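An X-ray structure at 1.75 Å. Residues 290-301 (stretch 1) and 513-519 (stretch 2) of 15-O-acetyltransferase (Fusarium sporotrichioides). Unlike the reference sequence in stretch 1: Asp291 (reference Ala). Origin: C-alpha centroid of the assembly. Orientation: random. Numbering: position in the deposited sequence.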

ATOM      1  N   ILE A 290       9.127 -18.926  -8.778  1.00  9.67           N
ATOM      2  CA  ILE A 290       8.868 -20.216  -8.193  1.00 10.72           C
ATOM      3  C   ILE A 290      10.184 -20.850  -7.710  1.00 11.11           C
ATOM      4  O   ILE A 290      10.242 -21.447  -6.625  1.00 11.96           O
ATOM      5  CB  ILE A 290       8.132 -21.118  -9.236  1.00  9.77           C
ATOM      6  CG1 ILE A 290       6.668 -20.660  -9.335  1.00 11.96           C
ATOM      7  CG2 ILE A 290       8.236 -22.593  -8.854  1.00 11.20           C
ATOM      8  CD1 ILE A 290       5.935 -21.242 -10.534  1.00 12.80           C
ATOM      9  N   ASP A 291      11.239 -20.667  -8.504  1.00 12.05           N
ATOM     10  CA  ASP A 291      12.562 -21.208  -8.170  1.00 11.96           C
ATOM     11  C   ASP A 291      13.106 -20.506  -6.918  1.00 11.85           C
ATOM     12  O   ASP A 291      13.704 -21.149  -6.051  1.00 11.99           O
ATOM     13  CB  ASP A 291      13.572 -21.040  -9.331  1.00 12.11           C
ATOM     14  CG  ASP A 291      13.433 -22.103 -10.422  1.00 14.93           C
ATOM     15  OD1 ASP A 291      13.983 -21.902 -11.527  1.00 19.12           O
ATOM     16  OD2 ASP A 291      12.771 -23.116 -10.176  1.00 17.89           O
ATOM     17  N   ILE A 292      12.901 -19.192  -6.829  1.00 11.40           N
ATOM     18  CA  ILE A 292      13.362 -18.436  -5.635  1.00 11.93           C
ATOM     19  C   ILE A 292      12.629 -18.892  -4.368  1.00 12.42           C
ATOM     20  O   ILE A 292      13.242 -19.101  -3.325  1.00 12.99           O
ATOM     21  CB  ILE A 292      13.277 -16.892  -5.846  1.00 11.10           C
ATOM     22  CG1 ILE A 292      14.298 -16.416  -6.903  1.00 11.51           C
ATOM     23  CG2 ILE A 292      13.596 -16.136  -4.530  1.00 12.43           C
ATOM     24  CD1 ILE A 292      14.032 -15.006  -7.441  1.00 11.38           C
ATOM     25  N   VAL A 293      11.309 -19.037  -4.461  1.00 13.10           N
ATOM     26  CA  VAL A 293      10.499 -19.512  -3.330  1.00 13.66           C
ATOM     27  C   VAL A 293      10.912 -20.940  -2.920  1.00 14.24           C
ATOM     28  O   VAL A 293      11.045 -21.241  -1.730  1.00 15.03           O
ATOM     29  CB  VAL A 293       8.990 -19.429  -3.652  1.00 14.12           C
ATOM     30  CG1 VAL A 293       8.176 -20.177  -2.638  1.00 13.21           C
ATOM     31  CG2 VAL A 293       8.533 -17.966  -3.687  1.00 13.81           C
ATOM     32  N   LYS A 294      11.172 -21.795  -3.906  1.00 14.82           N
ATOM     33  CA  LYS A 294      11.650 -23.157  -3.613  1.00 15.74           C
ATOM     34  C   LYS A 294      12.998 -23.128  -2.873  1.00 15.54           C
ATOM     35  O   LYS A 294      13.225 -23.897  -1.912  1.00 15.25           O
ATOM     36  CB  LYS A 294      11.779 -23.977  -4.905  1.00 15.73           C
ATOM     37  CG  LYS A 294      12.210 -25.423  -4.634  1.00 18.33           C
ATOM     38  CD  LYS A 294      12.339 -26.227  -5.925  1.00 18.20           C
ATOM     39  CE  LYS A 294      13.600 -25.857  -6.719  1.00 23.48           C
ATOM     40  NZ  LYS A 294      13.620 -26.630  -7.992  1.00 24.54           N
ATOM     41  N   ALA A 295      13.893 -22.246  -3.320  1.00 15.19           N
ATOM     42  CA  ALA A 295      15.226 -22.150  -2.710  1.00 14.66           C
ATOM     43  C   ALA A 295      15.134 -21.661  -1.264  1.00 14.86           C
ATOM     44  O   ALA A 295      15.871 -22.140  -0.391  1.00 15.28           O
ATOM     45  CB  ALA A 295      16.153 -21.253  -3.545  1.00 14.17           C
ATOM     46  N   VAL A 296      14.229 -20.716  -0.996  1.00 14.21           N
ATOM     47  CA  VAL A 296      13.977 -20.286   0.386  1.00 14.53           C
ATOM     48  C   VAL A 296      13.492 -21.466   1.255  1.00 15.05           C
ATOM     49  O   VAL A 296      14.008 -21.705   2.346  1.00 15.65           O
ATOM     50  CB  VAL A 296      13.004 -19.074   0.464  1.00 13.66           C
ATOM     51  CG1 VAL A 296      12.651 -18.742   1.917  1.00 14.72           C
ATOM     52  CG2 VAL A 296      13.609 -17.827  -0.201  1.00 13.78           C
ATOM     53  N   LYS A 297      12.510 -22.208   0.764  1.00 15.68           N
ATOM     54  CA  LYS A 297      11.964 -23.325   1.526  1.00 17.16           C
ATOM     55  C   LYS A 297      13.041 -24.374   1.820  1.00 17.22           C
ATOM     56  O   LYS A 297      13.132 -24.887   2.947  1.00 17.60           O
ATOM     57  CB  LYS A 297      10.799 -23.950   0.762  1.00 17.41           C
ATOM     58  CG  LYS A 297      10.180 -25.153   1.460  1.00 20.59           C
ATOM     59  CD  LYS A 297       8.843 -25.544   0.808  1.00 25.08           C
ATOM     60  CE  LYS A 297       9.056 -26.360  -0.465  1.00 26.90           C
ATOM     61  N   THR A 298      13.854 -24.668   0.812  1.00 16.88           N
ATOM     62  CA  THR A 298      14.867 -25.724   0.879  1.00 17.22           C
ATOM     63  C   THR A 298      16.044 -25.275   1.731  1.00 17.52           C
ATOM     64  O   THR A 298      16.491 -26.009   2.617  1.00 17.29           O
ATOM     65  CB  THR A 298      15.337 -26.097  -0.531  1.00 17.83           C
ATOM     66  OG1 THR A 298      14.240 -26.690  -1.261  1.00 18.33           O
ATOM     67  CG2 THR A 298      16.537 -27.052  -0.509  1.00 17.58           C
ATOM     68  N   ARG A 299      16.549 -24.072   1.465  1.00 16.75           N
ATOM     69  CA  ARG A 299      17.773 -23.625   2.134  1.00 17.18           C
ATOM     70  C   ARG A 299      17.472 -23.211   3.559  1.00 17.69           C
ATOM     71  O   ARG A 299      18.291 -23.445   4.457  1.00 17.96           O
ATOM     72  CB  ARG A 299      18.465 -22.481   1.391  1.00 16.34           C
ATOM     73  CG  ARG A 299      18.971 -22.804   0.000  1.00 14.17           C
ATOM     74  CD  ARG A 299      19.828 -21.641  -0.508  1.00 15.59           C
ATOM     75  NE  ARG A 299      20.243 -21.737  -1.902  1.00 14.35           N
ATOM     76  CZ  ARG A 299      21.182 -22.556  -2.368  1.00 17.49           C
ATOM     77  NH1 ARG A 299      21.812 -23.411  -1.553  1.00 16.18           N
ATOM     78  NH2 ARG A 299      21.468 -22.547  -3.662  1.00 15.36           N
ATOM     79  N   LEU A 300      16.292 -22.647   3.778  1.00 18.03           N
ATOM     80  CA  LEU A 300      16.011 -21.957   5.038  1.00 19.48           C
ATOM     81  C   LEU A 300      14.863 -22.564   5.819  1.00 20.61           C
ATOM     82  O   LEU A 300      14.891 -22.587   7.051  1.00 20.97           O
ATOM     83  CB  LEU A 300      15.769 -20.469   4.795  1.00 18.90           C
ATOM     84  CG  LEU A 300      16.973 -19.642   4.326  1.00 19.20           C
ATOM     85  CD1 LEU A 300      16.536 -18.249   3.921  1.00 18.58           C
ATOM     86  CD2 LEU A 300      18.034 -19.563   5.418  1.00 21.75           C
ATOM     87  N   GLY A 301      13.848 -23.032   5.100  1.00 21.80           N
ATOM     88  CA  GLY A 301      12.774 -23.803   5.718  1.00 23.48           C
ATOM     89  C   GLY A 301      11.567 -23.002   6.157  1.00 24.62           C
ATOM     90  O   GLY A 301      11.404 -21.839   5.774  1.00 24.57           O
TER
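Stretch 2 513-519: FMLAFRL

Residues 290-299 form the end of a helix that begins earlier in the chain. Its backbone bonds follow the usual i to i+4 pattern, as in Ala295 N to Asp291 O at 2.9 Å. The helix gives way at Gly301, whose positive phi (93°) departs from helical values; at these backbone angles a beta carbon would be jammed against the carbonyl oxygen of Leu300. Stretch 2 enters as a helix and leaves it before the C-terminus, Arg518 taking an extended psi of 148°. Its chain comes nearest to the helix of stretch 1 at Ala295, whose CA lies 5.3 Å from CA of Arg518. Together the two stretches bury 645 Å².

Ala295 marks the centre of the contact. Its small side chain points toward stretch 2 and lets the backbone come close: Ala295 CB is 3.3 Å from Phe517 O and 3.8 Å from Arg518 CA. One turn farther along, Arg299 binds the carbonyl groups of the tail. Its NE donates a nearly straight hydrogen bond to Phe517 O (2.8 Å, 171°), and its NH2 donates to Arg518 O at 3.1 Å. Both oxygens lie near the guanidinium plane, where the N-H groups can reach them. Leu519 CD2 covers one face of the guanidinium, 3.6 Å from Arg299 CZ. The terminal carboxylate makes no salt bridge with this group: Leu519 OXT is 4.5 Å from Arg299 NH2 and well out of the guanidinium plane.

Phe517 is buried against the same helix. Arg299 CD lies over one face of its ring, 3.7 Å from the centroid of Phe517, in a CH-pi contact. Val296 CA approaches the ring edge, 4.0 Å from Phe517 CE2, and Leu300 CD1 packs 3.8 Å from Phe517 CZ. Toward the start of stretch 1, Ile292 reaches the helical part of stretch 2, with its CD1 3.8 Å from Leu515 CD2 and 4.2 Å from Met514 CB.

The exposed margin combines van der Waals contacts with water-mediated ones. Leu519 CD1 lies 3.8 Å from both Lys294 CE and Thr298 OG1. One water donates to Asp291 OD1 (2.5 Å) and accepts from Arg518 NH1 (2.8 Å); a second joins Asp291 O to Leu519 N, at 2.8 Å from each. Asp291, which differs from the reference sequence, thus meets the tail through both its side chain and its backbone. Arg518 NE also bonds back to Leu515 O at 2.9 Å, tying its side chain back to the helix that precedes it.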

ATOM      1  N   PHE A 513      21.149 -10.722  -6.731  1.00 11.39           N
ATOM      2  CA  PHE A 513      21.376 -11.498  -5.501  1.00 10.63           C
ATOM      3  C   PHE A 513      20.243 -12.480  -5.200  1.00 10.75           C
ATOM      4  O   PHE A 513      20.495 -13.607  -4.792  1.00 10.73           O
ATOM      5  CB  PHE A 513      21.604 -10.597  -4.286  1.00 10.03           C
ATOM      6  CG  PHE A 513      22.966  -9.960  -4.231  1.00 11.30           C
ATOM      7  CD1 PHE A 513      24.134 -10.744  -4.265  1.00 10.80           C
ATOM      8  CD2 PHE A 513      23.084  -8.567  -4.088  1.00 11.11           C
ATOM      9  CE1 PHE A 513      25.408 -10.156  -4.169  1.00 10.31           C
ATOM     10  CE2 PHE A 513      24.363  -7.966  -4.002  1.00 10.63           C
ATOM     11  CZ  PHE A 513      25.520  -8.765  -4.051  1.00 11.10           C
ATOM     12  N   MET A 514      18.993 -12.045  -5.378  1.00 10.56           N
ATOM     13  CA  MET A 514      17.864 -12.971  -5.223  1.00 10.62           C
ATOM     14  C   MET A 514      18.011 -14.195  -6.129  1.00 10.70           C
ATOM     15  O   MET A 514      17.800 -15.355  -5.698  1.00 10.91           O
ATOM     16  CB  MET A 514      16.547 -12.231  -5.495  1.00 10.49           C
ATOM     17  CG  MET A 514      16.223 -11.232  -4.371  1.00 11.25           C
ATOM     18  SD  MET A 514      14.767 -10.276  -4.788  1.00 13.99           S
ATOM     19  CE  MET A 514      13.464 -11.508  -4.568  1.00 13.29           C
ATOM     20  N   LEU A 515      18.372 -13.950  -7.379  1.00 10.09           N
ATOM     21  CA  LEU A 515      18.493 -15.021  -8.355  1.00 11.12           C
ATOM     22  C   LEU A 515      19.639 -15.952  -7.999  1.00 11.19           C
ATOM     23  O   LEU A 515      19.569 -17.168  -8.227  1.00 11.61           O
ATOM     24  CB  LEU A 515      18.642 -14.454  -9.774  1.00 10.47           C
ATOM     25  CG  LEU A 515      17.353 -13.832 -10.323  1.00  9.91           C
ATOM     26  CD1 LEU A 515      17.683 -13.055 -11.600  1.00 11.65           C
ATOM     27  CD2 LEU A 515      16.257 -14.906 -10.562  1.00 10.67           C
ATOM     28  N   ALA A 516      20.663 -15.380  -7.384  1.00 11.12           N
ATOM     29  CA  ALA A 516      21.828 -16.151  -6.956  1.00 11.03           C
ATOM     30  C   ALA A 516      21.490 -17.176  -5.875  1.00 11.28           C
ATOM     31  O   ALA A 516      22.240 -18.113  -5.653  1.00 12.71           O
ATOM     32  CB  ALA A 516      22.970 -15.193  -6.492  1.00 10.58           C
ATOM     33  N   PHE A 517      20.356 -17.001  -5.209  1.00 10.45           N
ATOM     34  CA  PHE A 517      19.963 -17.889  -4.128  1.00 10.74           C
ATOM     35  C   PHE A 517      19.370 -19.183  -4.668  1.00 11.17           C
ATOM     36  O   PHE A 517      19.195 -20.141  -3.909  1.00 11.85           O
ATOM     37  CB  PHE A 517      18.916 -17.195  -3.258  1.00 10.45           C
ATOM     38  CG  PHE A 517      18.859 -17.676  -1.858  1.00 10.37           C
ATOM     39  CD1 PHE A 517      19.949 -17.473  -1.005  1.00 11.21           C
ATOM     40  CD2 PHE A 517      17.691 -18.257  -1.344  1.00 11.26           C
ATOM     41  CE1 PHE A 517      19.891 -17.868   0.334  1.00  9.31           C
ATOM     42  CE2 PHE A 517      17.612 -18.651  -0.012  1.00 12.47           C
ATOM     43  CZ  PHE A 517      18.727 -18.454   0.845  1.00 11.04           C
ATOM     44  N   ARG A 518      19.038 -19.204  -5.965  1.00 12.27           N
ATOM     45  CA  ARG A 518      18.355 -20.349  -6.565  1.00 12.57           C
ATOM     46  C   ARG A 518      19.201 -21.604  -6.392  1.00 14.26           C
ATOM     47  O   ARG A 518      20.434 -21.532  -6.350  1.00 14.58           O
ATOM     48  CB  ARG A 518      18.041 -20.107  -8.045  1.00 12.59           C
ATOM     49  CG  ARG A 518      16.905 -19.128  -8.258  1.00 11.25           C
ATOM     50  CD  ARG A 518      16.712 -18.885  -9.730  1.00 11.87           C
ATOM     51  NE  ARG A 518      17.887 -18.216 -10.287  1.00 12.99           N
ATOM     52  CZ  ARG A 518      18.067 -17.956 -11.578  1.00 15.53           C
ATOM     53  NH1 ARG A 518      17.149 -18.313 -12.465  1.00 17.39           N
ATOM     54  NH2 ARG A 518      19.171 -17.351 -11.986  1.00 14.54           N
ATOM     55  N   LEU A 519      18.530 -22.739  -6.250  1.00 15.39           N
ATOM     56  CA  LEU A 519      19.226 -24.007  -6.110  1.00 17.40           C
ATOM     57  C   LEU A 519      19.934 -24.368  -7.398  1.00 18.19           C
ATOM     58  O   LEU A 519      19.457 -24.052  -8.495  1.00 18.73           O
ATOM     59  CB  LEU A 519      18.236 -25.105  -5.720  1.00 16.41           C
ATOM     60  CG  LEU A 519      17.530 -24.881  -4.393  1.00 18.90           C
ATOM     61  CD1 LEU A 519      16.470 -25.962  -4.199  1.00 18.41           C
ATOM     62  CD2 LEU A 519      18.546 -24.880  -3.275  1.00 18.03           C
ATOM     63  OXT LEU A 519      20.997 -25.002  -7.364  1.00 20.00           O
TER
HETATM   64  O   HOH W   1      14.711 -19.767 -12.519  1.00 14.79           O
HETATM   65  O   HOH W   2      15.796 -22.857  -6.811  1.00 15.44           O